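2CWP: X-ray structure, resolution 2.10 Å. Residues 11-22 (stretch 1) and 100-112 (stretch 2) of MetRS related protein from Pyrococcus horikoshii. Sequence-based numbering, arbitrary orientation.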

# COMPACT_ATOMS: atom_id res chain seq x y z
N GLU A 11 9.58 -12.08 -14.94
CA GLU A 11 10.23 -10.91 -14.37
C GLU A 11 9.20 -10.20 -13.47
O GLU A 11 9.54 -9.74 -12.38
N PHE A 12 7.96 -10.11 -13.93
CA PHE A 12 6.89 -9.46 -13.15
C PHE A 12 6.67 -10.28 -11.87
O PHE A 12 6.63 -9.73 -10.77
N TRP A 13 6.54 -11.59 -12.06
CA TRP A 13 6.29 -12.55 -10.99
C TRP A 13 7.27 -12.48 -9.81
O TRP A 13 6.97 -13.00 -8.74
N LYS A 14 8.44 -11.88 -10.00
CA LYS A 14 9.37 -11.82 -8.89
C LYS A 14 8.90 -10.82 -7.83
O LYS A 14 9.25 -10.94 -6.67
N PHE A 15 8.12 -9.83 -8.25
CA PHE A 15 7.60 -8.86 -7.29
C PHE A 15 6.41 -9.51 -6.59
O PHE A 15 5.64 -10.26 -7.21
N GLN A 16 6.27 -9.24 -5.30
CA GLN A 16 5.18 -9.84 -4.56
C GLN A 16 4.17 -8.85 -4.03
O GLN A 16 4.50 -7.99 -3.21
N MET A 17 2.95 -8.99 -4.51
CA MET A 17 1.86 -8.14 -4.06
C MET A 17 0.91 -9.05 -3.30
O MET A 17 0.64 -10.17 -3.73
N LYS A 18 0.43 -8.59 -2.15
CA LYS A 18 -0.49 -9.39 -1.37
C LYS A 18 -1.60 -8.50 -0.85
O LYS A 18 -1.45 -7.28 -0.76
N VAL A 19 -2.71 -9.13 -0.51
CA VAL A 19 -3.84 -8.41 0.03
C VAL A 19 -3.53 -8.13 1.48
O VAL A 19 -3.10 -9.04 2.21
N GLY A 20 -3.72 -6.88 1.91
CA GLY A 20 -3.45 -6.52 3.29
C GLY A 20 -4.58 -5.73 3.90
O GLY A 20 -5.20 -4.92 3.21
N LEU A 21 -4.86 -5.95 5.19
CA LEU A 21 -5.92 -5.23 5.89
C LEU A 21 -5.33 -4.08 6.69
O LEU A 21 -4.45 -4.28 7.51
N VAL A 22 -5.82 -2.87 6.43
CA VAL A 22 -5.32 -1.70 7.15
C VAL A 22 -5.91 -1.65 8.56
O VAL A 22 -7.07 -1.30 8.74
N PRO A 100 -9.82 -0.67 -3.49
CA PRO A 100 -9.98 -1.65 -2.41
C PRO A 100 -10.15 -3.07 -2.97
O PRO A 100 -10.62 -3.25 -4.09
N VAL A 101 -9.74 -4.06 -2.19
CA VAL A 101 -9.88 -5.47 -2.55
C VAL A 101 -11.24 -5.90 -1.95
O VAL A 101 -11.61 -5.43 -0.88
N PRO A 102 -12.01 -6.77 -2.64
CA PRO A 102 -13.31 -7.18 -2.06
C PRO A 102 -13.12 -7.72 -0.63
O PRO A 102 -12.09 -8.33 -0.32
N GLU A 103 -14.11 -7.53 0.22
CA GLU A 103 -14.01 -7.98 1.61
C GLU A 103 -13.78 -9.49 1.75
O GLU A 103 -13.13 -9.94 2.70
N GLU A 104 -14.30 -10.25 0.79
CA GLU A 104 -14.17 -11.71 0.78
C GLU A 104 -12.74 -12.23 0.67
O GLU A 104 -12.43 -13.30 1.20
N VAL A 105 -11.86 -11.51 -0.02
CA VAL A 105 -10.49 -12.00 -0.20
C VAL A 105 -9.68 -12.08 1.09
O VAL A 105 -9.44 -11.07 1.75
N PRO A 106 -9.22 -13.28 1.45
CA PRO A 106 -8.43 -13.42 2.69
C PRO A 106 -7.13 -12.61 2.66
O PRO A 106 -6.45 -12.55 1.62
N VAL A 107 -6.77 -12.00 3.79
CA VAL A 107 -5.54 -11.24 3.88
C VAL A 107 -4.39 -12.21 3.57
O VAL A 107 -4.47 -13.40 3.90
N GLY A 108 -3.34 -11.73 2.91
CA GLY A 108 -2.24 -12.62 2.58
C GLY A 108 -2.37 -13.22 1.18
O GLY A 108 -1.39 -13.74 0.65
N ALA A 109 -3.55 -13.16 0.58
CA ALA A 109 -3.73 -13.70 -0.78
C ALA A 109 -2.73 -13.03 -1.72
O ALA A 109 -2.45 -11.84 -1.58
N ARG A 110 -2.19 -13.78 -2.68
CA ARG A 110 -1.26 -13.14 -3.59
C ARG A 110 -2.00 -12.43 -4.72
O ARG A 110 -3.02 -12.92 -5.21
N VAL A 111 -1.49 -11.27 -5.12
CA VAL A 111 -2.12 -10.50 -6.19
C VAL A 111 -1.15 -10.53 -7.37
O VAL A 111 -0.04 -9.99 -7.27
N TRP A 112 -1.57 -11.14 -8.48
CA TRP A 112 -0.71 -11.26 -9.65
C TRP A 112 -1.47 -11.75 -10.88
O TRP A 112 -2.70 -11.93 -10.80
OXT TRP A 112 -0.82 -11.97 -11.93

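The C-terminal segment lies antiparallel to strand 17-22, and its backbone bonds fix where the side chains can go. Val 111 N donates to Met 17 O (2.8 Å), Val 19 N to Ala 109 O (2.9 Å) and Gly 108 N to Val 19 O (2.8 Å, nearly linear at 175°). The type II turn from Pro 106 to Ala 109 delivers the last two of these groups; at its Gly 108, with phi/psi of 94/-17, a CB would be jammed against the carbonyl O of Val 107.

Val 19 is the centre of the packing: its CA-CB bond points toward stretch 2, which covers 138 Å² of the residue. Chi1 is t (170°), and CG2 then sits among four apolar neighbours, 3.6 Å from Val 105 CG1, 3.7 Å from Val 111 CG2, 3.9 Å from Val 101 CG1 and 4.0 Å from Ala 109 CB. Val 101, Val 105 and Val 111 are likewise t. Val 107 instead adopts m (-63°), with its CG1 3.7 Å from Leu 21 CB; Leu 21 itself is t, p.

Met 17 and Val 111 project to the same face of the sheet, their CB atoms 3.9 Å apart. Lys 18 and Arg 110 occupy the other face, where their CA atoms approach to 4.4 Å, but their side chains diverge. Lys 18 starts m (-58°) and continues t through chi4, so its end leads away from stretch 2. A water restores the link, accepting from Lys 18 NZ at 2.7 Å and donating to Gly 108 O at 2.8 Å.

Arg 110 is extended, with chi1 to chi3 all t and chi4 at -172°. This full reach carries the guanidinium past the strand to the backbone carbonyls that precede it, where NH2 donates to Trp 13 O (2.6 Å, 150°) and to Phe 15 O (2.8 Å, 139°). Both acceptors lie at the guanidinium edge, near its plane, as in-plane N-H donors require. Gln 16 (chi1 m, chi2 t) places CG over one guanidinium face, 4.1 Å from Arg 110 NH2.

Beyond Arg 110, the two tryptophans meet. Trp 13 has chi1 m (-71°); its CA-CB bond points sideways, yet the indole end comes nearer to stretch 2. Trp 112, with chi1 p (64°), turns its edge toward the Trp 13 face: the six-membered ring centroids are 4.7 Å apart and the planes meet at 55°. The terminal carboxylate is modelled too close to the Trp 13 ring, so its exact position carries little weight.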

# COMPACT_ATOMS: atom_id res chain seq x y z
CB GLU A 11 10.70 -9.97 -15.47
CG GLU A 11 11.64 -8.89 -14.99
CD GLU A 11 13.04 -9.41 -14.70
OE1 GLU A 11 13.27 -10.63 -14.85
OE2 GLU A 11 13.91 -8.59 -14.33
CB PHE A 12 5.60 -9.41 -13.97
CG PHE A 12 4.42 -8.76 -13.27
CD1 PHE A 12 4.49 -7.45 -12.81
CD2 PHE A 12 3.23 -9.46 -13.10
CE1 PHE A 12 3.38 -6.83 -12.21
CE2 PHE A 12 2.11 -8.86 -12.50
CZ PHE A 12 2.19 -7.55 -12.06
CB TRP A 13 6.32 -13.99 -11.53
CG TRP A 13 5.16 -14.42 -12.41
CD1 TRP A 13 5.16 -15.50 -13.27
CD2 TRP A 13 3.85 -13.86 -12.47
NE1 TRP A 13 3.92 -15.64 -13.85
CE2 TRP A 13 3.10 -14.65 -13.38
CE3 TRP A 13 3.23 -12.77 -11.85
CZ2 TRP A 13 1.77 -14.38 -13.68
CZ3 TRP A 13 1.90 -12.51 -12.15
CH2 TRP A 13 1.19 -13.31 -13.06
CB LYS A 14 10.79 -11.47 -9.37
CG LYS A 14 10.93 -10.11 -10.00
CD LYS A 14 12.34 -9.90 -10.51
CE LYS A 14 12.50 -8.53 -11.13
NZ LYS A 14 13.92 -8.19 -11.40
CB PHE A 15 7.19 -7.57 -7.98
CG PHE A 15 8.36 -6.79 -8.52
CD1 PHE A 15 8.96 -7.16 -9.71
CD2 PHE A 15 8.90 -5.74 -7.78
CE1 PHE A 15 10.10 -6.49 -10.17
CE2 PHE A 15 10.03 -5.07 -8.23
CZ PHE A 15 10.63 -5.45 -9.42
CB GLN A 16 5.71 -10.65 -3.38
CG GLN A 16 6.31 -11.97 -3.79
CD GLN A 16 6.55 -12.85 -2.60
OE1 GLN A 16 7.43 -12.57 -1.78
NE2 GLN A 16 5.75 -13.90 -2.47
CB MET A 17 1.15 -7.49 -5.25
CG MET A 17 2.05 -6.59 -6.07
SD MET A 17 1.18 -5.59 -7.30
CE MET A 17 1.10 -6.75 -8.72
CB LYS A 18 0.23 -10.03 -0.18
CG LYS A 18 1.41 -10.90 -0.54
CD LYS A 18 1.89 -11.67 0.69
CE LYS A 18 2.91 -12.74 0.29
NZ LYS A 18 3.17 -13.68 1.43
CB VAL A 19 -5.09 -9.26 -0.08
CG1 VAL A 19 -6.21 -8.64 0.70
CG2 VAL A 19 -5.45 -9.44 -1.56
CB LEU A 21 -6.68 -6.17 6.85
CG LEU A 21 -7.58 -5.49 7.90
CD1 LEU A 21 -8.66 -4.67 7.20
CD2 LEU A 21 -8.22 -6.57 8.82
CB VAL A 22 -5.67 -0.40 6.40
CG1 VAL A 22 -5.19 0.82 7.19
CG2 VAL A 22 -5.03 -0.43 5.01
CB PRO A 100 -11.24 -1.16 -1.69
CG PRO A 100 -12.06 -0.53 -2.81
CD PRO A 100 -10.97 0.24 -3.58
CB VAL A 101 -8.72 -6.28 -1.90
CG1 VAL A 101 -8.93 -7.76 -2.06
CG2 VAL A 101 -7.39 -5.83 -2.50
CB PRO A 102 -13.80 -8.26 -3.03
CG PRO A 102 -13.18 -7.86 -4.32
CD PRO A 102 -11.78 -7.45 -3.92
CB GLU A 103 -15.26 -7.57 2.39
CG GLU A 103 -14.98 -7.10 3.79
CD GLU A 103 -14.50 -5.66 3.83
OE1 GLU A 103 -13.42 -5.36 3.26
OE2 GLU A 103 -15.21 -4.82 4.43
CB GLU A 104 -14.95 -12.30 -0.40
CG GLU A 104 -16.47 -12.18 -0.35
CD GLU A 104 -16.97 -10.74 -0.42
OE1 GLU A 104 -16.25 -9.88 -0.99
OE2 GLU A 104 -18.08 -10.47 0.08
CB VAL A 105 -9.72 -11.14 -1.23
CG1 VAL A 105 -8.31 -11.69 -1.40
CG2 VAL A 105 -10.45 -11.14 -2.56
CB PRO A 106 -8.16 -14.93 2.74
CG PRO A 106 -9.35 -15.53 2.02
CD PRO A 106 -9.48 -14.59 0.83
CB VAL A 107 -5.33 -10.62 5.31
CG1 VAL A 107 -6.45 -9.61 5.63
CG2 VAL A 107 -5.32 -11.71 6.36
CB ALA A 109 -5.12 -13.44 -1.27
CB ARG A 110 -0.28 -14.14 -4.21
CG ARG A 110 0.84 -13.36 -4.88
CD ARG A 110 1.93 -14.20 -5.47
NE ARG A 110 2.90 -13.32 -6.14
CZ ARG A 110 3.90 -13.76 -6.89
NH1 ARG A 110 4.08 -15.07 -7.06
NH2 ARG A 110 4.72 -12.90 -7.49
CB VAL A 111 -2.39 -9.05 -5.73
CG1 VAL A 111 -2.83 -8.19 -6.90
CG2 VAL A 111 -3.49 -9.06 -4.66
CB TRP A 112 0.42 -12.25 -9.32
CG TRP A 112 -0.10 -13.65 -9.06
CD1 TRP A 112 -1.36 -14.00 -8.66
CD2 TRP A 112 0.65 -14.86 -9.14
NE1 TRP A 112 -1.44 -15.36 -8.49
CE2 TRP A 112 -0.22 -15.92 -8.78
CE3 TRP A 112 1.98 -15.17 -9.49
CZ2 TRP A 112 0.19 -17.26 -8.75
CZ3 TRP A 112 2.38 -16.50 -9.46
CH2 TRP A 112 1.49 -17.53 -9.09
O HOH W 1 0.79 -14.50 2.26